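Side-chain contacts in Sodium/sialic acid symporter SiaT (Proteus mirabilis, PDB 5NV9), which imports the sialic acid N-acetylneuraminic acid across the inner membrane, using the sodium gradient as the driving force: residues W48-S53 and V258-V263; W180-Q185 and S343-L348; I411-G416 and A449-S454. All coordinates share one frame; numbering follows the deposited sequence.

Contact 1: residues W48-S53 and V258-V263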
ATOM      1  N   TRP A  48     -15.661  10.821  -2.093  1.00 21.64           N
ATOM      2  CA  TRP A  48     -14.682  11.370  -1.173  1.00 20.64           C
ATOM      3  C   TRP A  48     -14.209  10.312  -0.198  1.00 20.99           C
ATOM      4  O   TRP A  48     -13.037  10.245   0.079  1.00 21.15           O
ATOM      5  CB  TRP A  48     -15.204  12.593  -0.445  1.00 21.77           C
ATOM      6  CG  TRP A  48     -16.243  12.343   0.659  1.00 22.77           C
ATOM      7  CD1 TRP A  48     -17.599  12.402   0.540  1.00 23.92           C
ATOM      8  CD2 TRP A  48     -15.960  12.070   2.033  1.00 23.63           C
ATOM      9  NE1 TRP A  48     -18.199  12.122   1.770  1.00 25.77           N
ATOM     10  CE2 TRP A  48     -17.207  11.933   2.705  1.00 26.46           C
ATOM     11  CE3 TRP A  48     -14.764  11.930   2.767  1.00 24.23           C
ATOM     12  CZ2 TRP A  48     -17.301  11.635   4.080  1.00 26.88           C
ATOM     13  CZ3 TRP A  48     -14.868  11.635   4.148  1.00 26.48           C
ATOM     14  CH2 TRP A  48     -16.130  11.478   4.777  1.00 25.64           C
ATOM     15  N   ALA A  49     -15.117   9.500   0.359  1.00 22.51           N
ATOM     16  CA  ALA A  49     -14.724   8.456   1.329  1.00 20.01           C
ATOM     17  C   ALA A  49     -13.822   7.334   0.717  1.00 20.70           C
ATOM     18  O   ALA A  49     -12.775   6.845   1.328  1.00 19.53           O
ATOM     19  CB  ALA A  49     -15.979   7.841   1.937  1.00 20.89           C
ATOM     20  N   ALA A  50     -14.223   6.896  -0.463  1.00 20.54           N
ATOM     21  CA  ALA A  50     -13.396   5.915  -1.222  1.00 20.59           C
ATOM     22  C   ALA A  50     -12.008   6.494  -1.542  1.00 18.59           C
ATOM     23  O   ALA A  50     -11.019   5.790  -1.483  1.00 19.72           O
ATOM     24  CB  ALA A  50     -14.104   5.458  -2.469  1.00 19.63           C
ATOM     25  N   GLY A  51     -11.926   7.782  -1.821  1.00 19.87           N
ATOM     26  CA  GLY A  51     -10.624   8.418  -2.117  1.00 20.23           C
ATOM     27  C   GLY A  51      -9.688   8.551  -0.941  1.00 19.37           C
ATOM     28  O   GLY A  51      -8.493   8.358  -1.076  1.00 21.31           O
ATOM     29  N   VAL A  52     -10.232   8.884   0.235  1.00 20.26           N
ATOM     30  CA  VAL A  52      -9.449   8.821   1.472  1.00 18.78           C
ATOM     31  C   VAL A  52      -9.004   7.367   1.813  1.00 19.21           C
ATOM     32  O   VAL A  52      -7.926   7.090   2.406  1.00 20.54           O
ATOM     33  CB  VAL A  52     -10.218   9.436   2.699  1.00 17.17           C
ATOM     34  CG1 VAL A  52      -9.290   9.396   3.924  1.00 17.20           C
ATOM     35  CG2 VAL A  52     -10.596  10.918   2.397  1.00 18.36           C
ATOM     36  N   SER A  53      -9.868   6.451   1.519  1.00 19.74           N
ATOM     37  CA  SER A  53      -9.592   5.031   1.758  1.00 23.57           C
ATOM     38  C   SER A  53      -8.453   4.510   0.854  1.00 21.42           C
ATOM     39  O   SER A  53      -7.670   3.636   1.283  1.00 18.65           O
ATOM     40  CB  SER A  53     -10.866   4.174   1.514  1.00 24.21           C
ATOM     41  OG  SER A  53     -10.556   2.795   1.697  1.00 30.78           O
ATOM     42  N   VAL A 258      -7.844  -0.987  -6.727  1.00 21.27           N
ATOM     43  CA  VAL A 258      -8.797  -1.142  -7.801  1.00 22.10           C
ATOM     44  C   VAL A 258     -10.184  -1.408  -7.267  1.00 21.43           C
ATOM     45  O   VAL A 258     -11.178  -0.937  -7.799  1.00 21.70           O
ATOM     46  CB  VAL A 258      -8.389  -2.286  -8.807  1.00 20.83           C
ATOM     47  CG1 VAL A 258      -9.490  -2.478  -9.812  1.00 24.42           C
ATOM     48  CG2 VAL A 258      -7.142  -1.923  -9.569  1.00 20.27           C
ATOM     49  N   GLN A 259     -10.271  -2.162  -6.196  1.00 24.92           N
ATOM     50  CA  GLN A 259     -11.558  -2.346  -5.495  1.00 24.56           C
ATOM     51  C   GLN A 259     -12.295  -1.054  -5.130  1.00 26.14           C
ATOM     52  O   GLN A 259     -13.536  -1.005  -5.156  1.00 25.51           O
ATOM     53  CB  GLN A 259     -11.312  -3.155  -4.223  1.00 24.64           C
ATOM     54  CG  GLN A 259     -12.397  -4.156  -3.902  1.00 25.07           C
ATOM     55  CD  GLN A 259     -12.125  -4.832  -2.580  1.00 27.73           C
ATOM     56  OE1 GLN A 259     -10.951  -5.021  -2.235  1.00 28.01           O
ATOM     57  NE2 GLN A 259     -13.193  -5.168  -1.811  1.00 26.77           N
ATOM     58  N   ARG A 260     -11.557   0.001  -4.790  1.00 25.27           N
ATOM     59  CA  ARG A 260     -12.205   1.291  -4.476  1.00 24.49           C
ATOM     60  C   ARG A 260     -12.821   1.973  -5.685  1.00 22.48           C
ATOM     61  O   ARG A 260     -13.627   2.868  -5.512  1.00 21.99           O
ATOM     62  CB  ARG A 260     -11.243   2.266  -3.804  1.00 25.44           C
ATOM     63  CG  ARG A 260     -11.142   2.115  -2.314  1.00 26.98           C
ATOM     64  CD  ARG A 260     -10.190   1.030  -1.896  1.00 27.17           C
ATOM     65  NE  ARG A 260     -10.253   0.806  -0.447  1.00 31.13           N
ATOM     66  CZ  ARG A 260     -10.094  -0.379   0.147  1.00 29.53           C
ATOM     67  NH1 ARG A 260      -9.836  -1.460  -0.564  1.00 28.11           N
ATOM     68  NH2 ARG A 260     -10.231  -0.478   1.451  1.00 27.03           N
ATOM     69  N   TYR A 261     -12.449   1.576  -6.905  1.00 20.99           N
ATOM     70  CA  TYR A 261     -13.028   2.166  -8.099  1.00 19.45           C
ATOM     71  C   TYR A 261     -14.460   1.710  -8.378  1.00 20.01           C
ATOM     72  O   TYR A 261     -15.156   2.356  -9.161  1.00 20.51           O
ATOM     73  CB  TYR A 261     -12.160   1.850  -9.340  1.00 20.96           C
ATOM     74  CG  TYR A 261     -10.667   2.304  -9.245  1.00 21.06           C
ATOM     75  CD1 TYR A 261     -10.229   3.321  -8.372  1.00 20.79           C
ATOM     76  CD2 TYR A 261      -9.711   1.702 -10.059  1.00 23.98           C
ATOM     77  CE1 TYR A 261      -8.872   3.715  -8.334  1.00 22.94           C
ATOM     78  CE2 TYR A 261      -8.378   2.112 -10.052  1.00 24.11           C
ATOM     79  CZ  TYR A 261      -7.938   3.084  -9.187  1.00 23.22           C
ATOM     80  OH  TYR A 261      -6.566   3.395  -9.250  1.00 23.42           O
ATOM     81  N   ILE A 262     -14.875   0.588  -7.791  1.00 21.27           N
ATOM     82  CA  ILE A 262     -16.178  -0.022  -8.073  1.00 24.37           C
ATOM     83  C   ILE A 262     -17.181   0.095  -6.892  1.00 23.11           C
ATOM     84  O   ILE A 262     -18.326  -0.352  -6.990  1.00 19.63           O
ATOM     85  CB  ILE A 262     -15.994  -1.486  -8.564  1.00 26.37           C
ATOM     86  CG1 ILE A 262     -15.216  -2.367  -7.594  1.00 27.91           C
ATOM     87  CG2 ILE A 262     -15.127  -1.486  -9.827  1.00 25.25           C
ATOM     88  CD1 ILE A 262     -16.069  -3.091  -6.606  1.00 31.28           C
ATOM     89  N   VAL A 263     -16.755   0.675  -5.769  1.00 22.20           N
ATOM     90  CA  VAL A 263     -17.680   0.844  -4.635  1.00 21.97           C
ATOM     91  C   VAL A 263     -18.585   2.059  -4.732  1.00 23.02           C
ATOM     92  O   VAL A 263     -19.570   2.178  -3.954  1.00 23.80           O
ATOM     93  CB  VAL A 263     -16.932   0.888  -3.277  1.00 24.21           C
ATOM     94  CG1 VAL A 263     -16.223  -0.403  -3.009  1.00 24.54           C
ATOM     95  CG2 VAL A 263     -15.986   2.054  -3.170  1.00 23.74           C
TER

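Contact 2: residues W180-Q185 and S343-L348. With NA (sodium ion), chain C; NA (sodium ion), chain B.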
ATOM      1  N   TRP A 180     -14.706   2.989   5.947  1.00 20.32           N
ATOM      2  CA  TRP A 180     -14.981   4.040   6.958  1.00 20.09           C
ATOM      3  C   TRP A 180     -13.963   4.112   8.114  1.00 21.20           C
ATOM      4  O   TRP A 180     -13.587   5.230   8.486  1.00 25.47           O
ATOM      5  CB  TRP A 180     -16.395   3.948   7.420  1.00 20.33           C
ATOM      6  CG  TRP A 180     -17.391   4.382   6.379  1.00 20.70           C
ATOM      7  CD1 TRP A 180     -18.305   3.581   5.781  1.00 20.64           C
ATOM      8  CD2 TRP A 180     -17.589   5.695   5.816  1.00 20.43           C
ATOM      9  NE1 TRP A 180     -19.043   4.284   4.886  1.00 21.32           N
ATOM     10  CE2 TRP A 180     -18.637   5.583   4.883  1.00 20.53           C
ATOM     11  CE3 TRP A 180     -17.009   6.941   6.023  1.00 20.06           C
ATOM     12  CZ2 TRP A 180     -19.102   6.655   4.150  1.00 21.61           C
ATOM     13  CZ3 TRP A 180     -17.478   7.999   5.308  1.00 19.95           C
ATOM     14  CH2 TRP A 180     -18.518   7.867   4.409  1.00 21.26           C
ATOM     15  N   THR A 181     -13.447   2.979   8.597  1.00 20.43           N
ATOM     16  CA  THR A 181     -12.211   2.989   9.375  1.00 22.75           C
ATOM     17  C   THR A 181     -10.978   3.644   8.699  1.00 23.17           C
ATOM     18  O   THR A 181     -10.213   4.366   9.371  1.00 20.56           O
ATOM     19  CB  THR A 181     -11.799   1.588   9.911  1.00 22.38           C
ATOM     20  OG1 THR A 181     -11.639   0.684   8.832  1.00 20.39           O
ATOM     21  CG2 THR A 181     -12.846   1.042  10.898  1.00 23.74           C
ATOM     22  N   ASP A 182     -10.768   3.342   7.404  1.00 24.42           N
ATOM     23  CA  ASP A 182      -9.734   3.972   6.599  1.00 22.21           C
ATOM     24  C   ASP A 182      -9.856   5.492   6.557  1.00 20.61           C
ATOM     25  O   ASP A 182      -8.838   6.161   6.541  1.00 17.76           O
ATOM     26  CB  ASP A 182      -9.682   3.520   5.118  1.00 20.78           C
ATOM     27  CG  ASP A 182      -9.083   2.159   4.906  1.00 23.01           C
ATOM     28  OD1 ASP A 182      -8.508   1.582   5.843  1.00 19.51           O
ATOM     29  OD2 ASP A 182      -9.214   1.617   3.749  1.00 21.08           O
ATOM     30  N   VAL A 183     -11.075   6.020   6.532  1.00 21.15           N
ATOM     31  CA  VAL A 183     -11.308   7.466   6.448  1.00 21.01           C
ATOM     32  C   VAL A 183     -10.824   8.100   7.727  1.00 21.00           C
ATOM     33  O   VAL A 183     -10.141   9.145   7.712  1.00 19.42           O
ATOM     34  CB  VAL A 183     -12.797   7.820   6.202  1.00 23.12           C
ATOM     35  CG1 VAL A 183     -13.093   9.317   6.341  1.00 24.74           C
ATOM     36  CG2 VAL A 183     -13.266   7.328   4.844  1.00 22.57           C
ATOM     37  N   ILE A 184     -11.129   7.457   8.842  1.00 21.71           N
ATOM     38  CA  ILE A 184     -10.744   8.000  10.154  1.00 19.75           C
ATOM     39  C   ILE A 184      -9.222   7.866  10.264  1.00 20.62           C
ATOM     40  O   ILE A 184      -8.530   8.777  10.741  1.00 23.01           O
ATOM     41  CB  ILE A 184     -11.421   7.224  11.324  1.00 21.55           C
ATOM     42  CG1 ILE A 184     -12.955   7.378  11.287  1.00 23.33           C
ATOM     43  CG2 ILE A 184     -10.858   7.667  12.687  1.00 19.83           C
ATOM     44  CD1 ILE A 184     -13.682   6.296  12.082  1.00 24.05           C
ATOM     45  N   GLN A 185      -8.710   6.695   9.853  1.00 22.90           N
ATOM     46  CA  GLN A 185      -7.280   6.418  10.018  1.00 22.60           C
ATOM     47  C   GLN A 185      -6.490   7.261   9.078  1.00 21.04           C
ATOM     48  O   GLN A 185      -5.443   7.714   9.458  1.00 21.65           O
ATOM     49  CB  GLN A 185      -6.953   4.947   9.813  1.00 20.86           C
ATOM     50  CG  GLN A 185      -7.585   4.069  10.874  1.00 18.99           C
ATOM     51  CD  GLN A 185      -7.714   2.656  10.459  1.00 20.87           C
ATOM     52  OE1 GLN A 185      -7.854   2.343   9.255  1.00 17.93           O
ATOM     53  NE2 GLN A 185      -7.546   1.745  11.450  1.00 20.48           N
ATOM     54  N   SER A 343      -3.930  -0.174   6.114  1.00 17.78           N
ATOM     55  CA  SER A 343      -3.303  -0.955   5.009  1.00 19.43           C
ATOM     56  C   SER A 343      -3.551  -2.450   5.192  1.00 19.23           C
ATOM     57  O   SER A 343      -3.908  -3.157   4.227  1.00 19.97           O
ATOM     58  CB  SER A 343      -1.789  -0.628   4.964  1.00 18.63           C
ATOM     59  OG  SER A 343      -1.611   0.730   4.512  1.00 18.70           O
ATOM     60  N   ILE A 344      -3.421  -2.905   6.450  1.00 20.04           N
ATOM     61  CA  ILE A 344      -3.713  -4.291   6.793  1.00 22.17           C
ATOM     62  C   ILE A 344      -5.205  -4.688   6.492  1.00 23.05           C
ATOM     63  O   ILE A 344      -5.491  -5.769   5.881  1.00 22.14           O
ATOM     64  CB  ILE A 344      -3.390  -4.614   8.233  1.00 21.17           C
ATOM     65  CG1 ILE A 344      -1.882  -4.536   8.464  1.00 22.63           C
ATOM     66  CG2 ILE A 344      -3.897  -5.997   8.628  1.00 21.46           C
ATOM     67  CD1 ILE A 344      -1.542  -4.579   9.930  1.00 24.36           C
ATOM     68  N   SER A 345      -6.127  -3.816   6.847  1.00 21.68           N
ATOM     69  CA  SER A 345      -7.519  -4.155   6.693  1.00 20.97           C
ATOM     70  C   SER A 345      -7.857  -4.275   5.195  1.00 20.16           C
ATOM     71  O   SER A 345      -8.572  -5.205   4.777  1.00 18.88           O
ATOM     72  CB  SER A 345      -8.361  -3.111   7.350  1.00 21.79           C
ATOM     73  OG  SER A 345      -8.255  -1.889   6.618  1.00 22.30           O
ATOM     74  N   SER A 346      -7.368  -3.330   4.382  1.00 19.00           N
ATOM     75  CA  SER A 346      -7.610  -3.347   2.969  1.00 18.11           C
ATOM     76  C   SER A 346      -6.997  -4.535   2.256  1.00 20.58           C
ATOM     77  O   SER A 346      -7.582  -5.032   1.286  1.00 19.92           O
ATOM     78  CB  SER A 346      -7.058  -2.087   2.253  1.00 19.32           C
ATOM     79  OG  SER A 346      -7.704  -0.940   2.696  1.00 17.06           O
ATOM     80  N   SER A 347      -5.796  -4.924   2.685  1.00 20.54           N
ATOM     81  CA  SER A 347      -5.099  -6.047   2.106  1.00 19.89           C
ATOM     82  C   SER A 347      -5.855  -7.355   2.458  1.00 20.46           C
ATOM     83  O   SER A 347      -6.002  -8.231   1.592  1.00 18.14           O
ATOM     84  CB  SER A 347      -3.638  -6.145   2.620  1.00 19.92           C
ATOM     85  OG  SER A 347      -2.726  -5.256   1.969  1.00 21.10           O
ATOM     86  N   LEU A 348      -6.345  -7.493   3.696  1.00 19.73           N
ATOM     87  CA  LEU A 348      -7.136  -8.713   4.072  1.00 20.77           C
ATOM     88  C   LEU A 348      -8.460  -8.852   3.302  1.00 21.63           C
ATOM     89  O   LEU A 348      -8.777  -9.931   2.729  1.00 21.37           O
ATOM     90  CB  LEU A 348      -7.436  -8.774   5.550  1.00 22.04           C
ATOM     91  CG  LEU A 348      -6.265  -8.961   6.544  1.00 22.76           C
ATOM     92  CD1 LEU A 348      -6.794  -8.869   7.994  1.00 25.25           C
ATOM     93  CD2 LEU A 348      -5.502 -10.231   6.344  1.00 24.35           C
TER
HETATM   94 NA    NA C 502      -8.203  -0.239   4.740  1.00 38.95          NA
HETATM   95 NA    NA B 501      -2.396   2.598   5.756  1.00 19.19          NA

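Contact 3: residues I411-G416 and A449-S454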
ATOM      1  N   ILE A 411       8.128 -13.357  -4.461  1.00 44.25           N
ATOM      2  CA  ILE A 411       6.725 -13.056  -4.867  1.00 40.20           C
ATOM      3  C   ILE A 411       6.569 -11.577  -5.318  1.00 40.37           C
ATOM      4  O   ILE A 411       5.812 -11.267  -6.260  1.00 38.15           O
ATOM      5  CB  ILE A 411       5.732 -13.401  -3.725  1.00 44.44           C
ATOM      6  CG1 ILE A 411       4.313 -13.135  -4.162  1.00 42.81           C
ATOM      7  CG2 ILE A 411       6.000 -12.593  -2.476  1.00 46.41           C
ATOM      8  CD1 ILE A 411       3.973 -13.890  -5.451  1.00 47.62           C
ATOM      9  N   GLY A 412       7.313 -10.686  -4.643  1.00 36.84           N
ATOM     10  CA  GLY A 412       7.420  -9.276  -5.008  1.00 37.40           C
ATOM     11  C   GLY A 412       7.813  -9.049  -6.446  1.00 37.11           C
ATOM     12  O   GLY A 412       7.321  -8.127  -7.096  1.00 39.77           O
ATOM     13  N   LEU A 413       8.699  -9.893  -6.959  1.00 33.46           N
ATOM     14  CA  LEU A 413       9.086  -9.781  -8.333  1.00 32.53           C
ATOM     15  C   LEU A 413       7.914 -10.003  -9.320  1.00 29.75           C
ATOM     16  O   LEU A 413       8.002  -9.563 -10.483  1.00 32.15           O
ATOM     17  CB  LEU A 413      10.167 -10.790  -8.632  1.00 31.89           C
ATOM     18  CG  LEU A 413      11.496 -10.662  -7.877  1.00 31.39           C
ATOM     19  CD1 LEU A 413      12.373 -11.885  -8.183  1.00 30.12           C
ATOM     20  CD2 LEU A 413      12.164  -9.376  -8.295  1.00 29.85           C
HETATM   21  N   MSE A 414       6.850 -10.678  -8.887  1.00 28.20           N
HETATM   22  CA  MSE A 414       5.672 -10.953  -9.753  1.00 30.18           C
HETATM   23  C   MSE A 414       4.778  -9.747  -9.990  1.00 31.51           C
HETATM   24  O   MSE A 414       3.968  -9.777 -10.933  1.00 36.74           O
HETATM   25  CB  MSE A 414       4.795 -12.128  -9.330  1.00 32.12           C
HETATM   26  CG  MSE A 414       5.585 -13.385  -8.965  1.00 34.30           C
HETATM   27 SE   MSE A 414       6.357 -14.142 -10.599  1.00 42.88          SE
HETATM   28  CE  MSE A 414       8.276 -13.708 -10.274  1.00 32.88           C
ATOM     29  N   GLY A 415       4.972  -8.655  -9.242  1.00 29.33           N
ATOM     30  CA  GLY A 415       4.262  -7.412  -9.478  1.00 29.25           C
ATOM     31  C   GLY A 415       4.464  -6.789 -10.843  1.00 29.53           C
ATOM     32  O   GLY A 415       3.512  -6.256 -11.453  1.00 28.38           O
ATOM     33  N   GLY A 416       5.690  -6.854 -11.331  1.00 26.31           N
ATOM     34  CA  GLY A 416       6.006  -6.408 -12.669  1.00 25.95           C
ATOM     35  C   GLY A 416       5.183  -7.148 -13.726  1.00 26.11           C
ATOM     36  O   GLY A 416       4.433  -6.527 -14.494  1.00 26.89           O
ATOM     37  N   ALA A 449      16.515 -13.297 -13.387  1.00 26.29           N
ATOM     38  CA  ALA A 449      17.868 -12.835 -13.838  1.00 26.52           C
ATOM     39  C   ALA A 449      18.300 -11.495 -13.191  1.00 27.06           C
ATOM     40  O   ALA A 449      19.448 -11.391 -12.671  1.00 25.02           O
ATOM     41  CB  ALA A 449      17.920 -12.716 -15.345  1.00 27.54           C
ATOM     42  N   ALA A 450      17.406 -10.488 -13.213  1.00 24.95           N
ATOM     43  CA  ALA A 450      17.691  -9.133 -12.648  1.00 24.88           C
ATOM     44  C   ALA A 450      18.024  -9.198 -11.173  1.00 25.21           C
ATOM     45  O   ALA A 450      19.028  -8.638 -10.733  1.00 25.54           O
ATOM     46  CB  ALA A 450      16.513  -8.179 -12.830  1.00 26.11           C
ATOM     47  N   ARG A 451      17.187  -9.928 -10.441  1.00 25.92           N
ATOM     48  CA  ARG A 451      17.198  -9.934  -9.006  1.00 25.20           C
ATOM     49  C   ARG A 451      18.319 -10.791  -8.491  1.00 28.24           C
ATOM     50  O   ARG A 451      19.008 -10.361  -7.576  1.00 24.21           O
ATOM     51  CB  ARG A 451      15.869 -10.458  -8.444  1.00 26.35           C
ATOM     52  CG  ARG A 451      15.876 -10.849  -6.979  1.00 25.83           C
ATOM     53  CD  ARG A 451      16.029  -9.616  -6.101  1.00 28.90           C
ATOM     54  NE  ARG A 451      16.067 -10.058  -4.732  1.00 32.07           N
ATOM     55  CZ  ARG A 451      17.128 -10.591  -4.138  1.00 39.60           C
ATOM     56  NH1 ARG A 451      18.294 -10.682  -4.779  1.00 37.89           N
ATOM     57  NH2 ARG A 451      17.033 -11.017  -2.882  1.00 40.57           N
ATOM     58  N   TYR A 452      18.511 -11.984  -9.082  1.00 28.53           N
ATOM     59  CA  TYR A 452      19.445 -12.968  -8.544  1.00 28.18           C
ATOM     60  C   TYR A 452      20.766 -13.089  -9.316  1.00 29.91           C
ATOM     61  O   TYR A 452      21.756 -13.592  -8.779  1.00 29.10           O
ATOM     62  CB  TYR A 452      18.771 -14.327  -8.407  1.00 30.16           C
ATOM     63  CG  TYR A 452      17.587 -14.342  -7.498  1.00 30.88           C
ATOM     64  CD1 TYR A 452      17.713 -14.057  -6.122  1.00 33.13           C
ATOM     65  CD2 TYR A 452      16.313 -14.627  -7.986  1.00 32.36           C
ATOM     66  CE1 TYR A 452      16.582 -14.017  -5.280  1.00 31.95           C
ATOM     67  CE2 TYR A 452      15.186 -14.631  -7.141  1.00 34.89           C
ATOM     68  CZ  TYR A 452      15.327 -14.333  -5.783  1.00 34.96           C
ATOM     69  OH  TYR A 452      14.204 -14.316  -4.949  1.00 40.20           O
ATOM     70  N   GLY A 453      20.833 -12.584 -10.540  1.00 30.49           N
ATOM     71  CA  GLY A 453      22.082 -12.696 -11.317  1.00 27.92           C
ATOM     72  C   GLY A 453      22.619 -11.345 -11.748  1.00 28.32           C
ATOM     73  O   GLY A 453      23.337 -11.225 -12.735  1.00 25.26           O
ATOM     74  N   SER A 454      22.218 -10.285 -11.086  1.00 27.25           N
ATOM     75  CA  SER A 454      22.805  -8.988 -11.447  1.00 28.25           C
ATOM     76  C   SER A 454      22.842  -8.068 -10.244  1.00 30.42           C
ATOM     77  O   SER A 454      22.253  -8.364  -9.190  1.00 27.64           O
ATOM     78  CB  SER A 454      22.018  -8.322 -12.573  1.00 27.94           C
ATOM     79  OG  SER A 454      20.892  -7.623 -12.073  1.00 27.34           O
TER

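Contact 1: residues W48-S53 and V258-V263
Arg260 reaches across to Ser53, and this pair carries the polar part of the contact. Ser53 sits on helix 47-58. Arg260 sits in the cytoplasmic loop before helix 267-301. The Arg260 chain bends at chi2 (83°), which turns CD and the guanidinium toward Ser53. Its NE donates to Ser53 OG at 2.9 Å, with an N-H...O angle of 163°. The acceptor lies close to the guanidinium plane, so the bond meets the edge of the group. Ser53 OG is anti to its own nitrogen (chi1 178°) and faces this edge. The same hydroxyl is hydrogen-bonded to Asp182, so two partners hold it. NH2 of Arg260 makes a weak hydrogen bond to the Asp182 carboxylate, and NH1 a weak one to the carbonyl of Asp256. Together these probably limit rotation of the guanidinium.

Nearer the backbone, Arg260 CG lies 3.8 Å from Ala50 O. The apolar touch is Ala50 CB to Val263 CG2, at 4.0 Å. All four touching residues are buried.

Asp182 is a ligand of a bound sodium ion. Ser53 and Arg260 therefore form part of its second shell and probably help position its carboxylate. Such a second shell belongs to the Na3 site of this LeuT-fold SSF symporter.

Contact 2: residues W180-Q185 and S343-L348
The helical segments carrying Asp182 and its serine partners stand well apart, with the nearest CA pair, Asp182 and Ser343, 8.3 Å from each other. A sodium ion bridges the gap. This is the Na3 site of SiaT, set between transmembrane helices of its LeuT fold.

Asp182 comes from helix 155-203 and takes the ion with both carboxylate oxygens. Sodium lies 2.1 Å from Asp182 OD1 and 2.3 Å from Asp182 OD2. The chi1 of Asp182, -75°, sets CG beside the backbone nitrogen, and the carboxylate reaches toward helix 328-361. Two neighbouring serines answer from that helix. Ser346 OG binds the ion at 2.2 Å, and Ser345 OG binds it at 2.5 Å. Their hydroxyls turn differently: chi1 is 68° in Ser345 and -64° in Ser346. These opposite rotations bring both onto one ion. The carbonyl of Ser342 supplies the fifth protein ligand.

The metal draws the oxygens together: Asp182 OD2 and Ser346 OG are 3.2 Å apart and not hydrogen-bonded, since both bind the ion. Besides Ser53, the partner of Asp182, helix 47-58 brings Thr57, which is hydrogen-bonded to Ser346 OG. Ser345 OG is also hydrogen-bonded to Gln341. The carboxylate charge probably offsets that of the buried ion.

The side chain of Ser343 leaves the backbone away from 180-185 and serves the other sodium, at the Na2 site. The remaining ligands there are the carbonyls of Ala56, Leu59 and Ala339 and the hydroxyl of Ser342. Ser342 thus serves both ions, through different oxygens. Ser343 OG lies 2.4 Å from the Na2 ion.

Contact 3: residues I411-G416 and A449-S454
Leu413 meets Arg451 and Tyr452 where a type I turn from Gly412 to Gly415, in transmembrane span 404-427 of the LeuT-fold protein, packs on the periplasmic end of helix 433-452.

The CB of Leu413 heads toward helix 433-452 but is still 5.7 Å from Arg451 CB. With chi1 at -62°, CG lies beside the backbone nitrogen and comes within 4.4 Å of Arg451 CB. The fork then makes the contact. CD1 touches Arg451 CB and CG, both at 3.8 Å. CD2 touches the same Arg451 CB at 3.9 Å. CD1 also approaches Tyr452 CE2, at 4.1 Å and obliquely to the ring. The Leu413 side chain crosses that of Arg451 at about a right angle, meeting its aliphatic base.

Tyr461 of helix 459-475 touches both Leu413 and Arg451. The contact lies away from the sodium and substrate sites. Arg451 CG lies 3.5 Å above the plane of the Tyr452 ring, over the centre. The bend at chi2 (69°) brings one face of the Arg451 guanidinium over Tyr452, whose CE1 lies 3.6 Å above the guanidinium plane, over its centre.

Contacts 1 and 2 are neighbours, with centres 11 Å apart. Their segments alternate along the chain: 48-53, 180-185, 258-263, then 343-348. They bring helices 47-58, 155-203 and 328-361 and the loop before helix 267-301 together around one sodium ion. Contact 2 supplies four of its five protein ligand atoms, and contact 1 lies directly behind them. Parts far apart in sequence thus build a single ion site. Contact 3 follows later in the chain, after both have closed. Its centre is about 30 Å from that of contact 1 and 29 Å from that of contact 2. It joins the turn between helices 405-412 and 415-427 to helix 433-452, across the centre of the chain from contact 1.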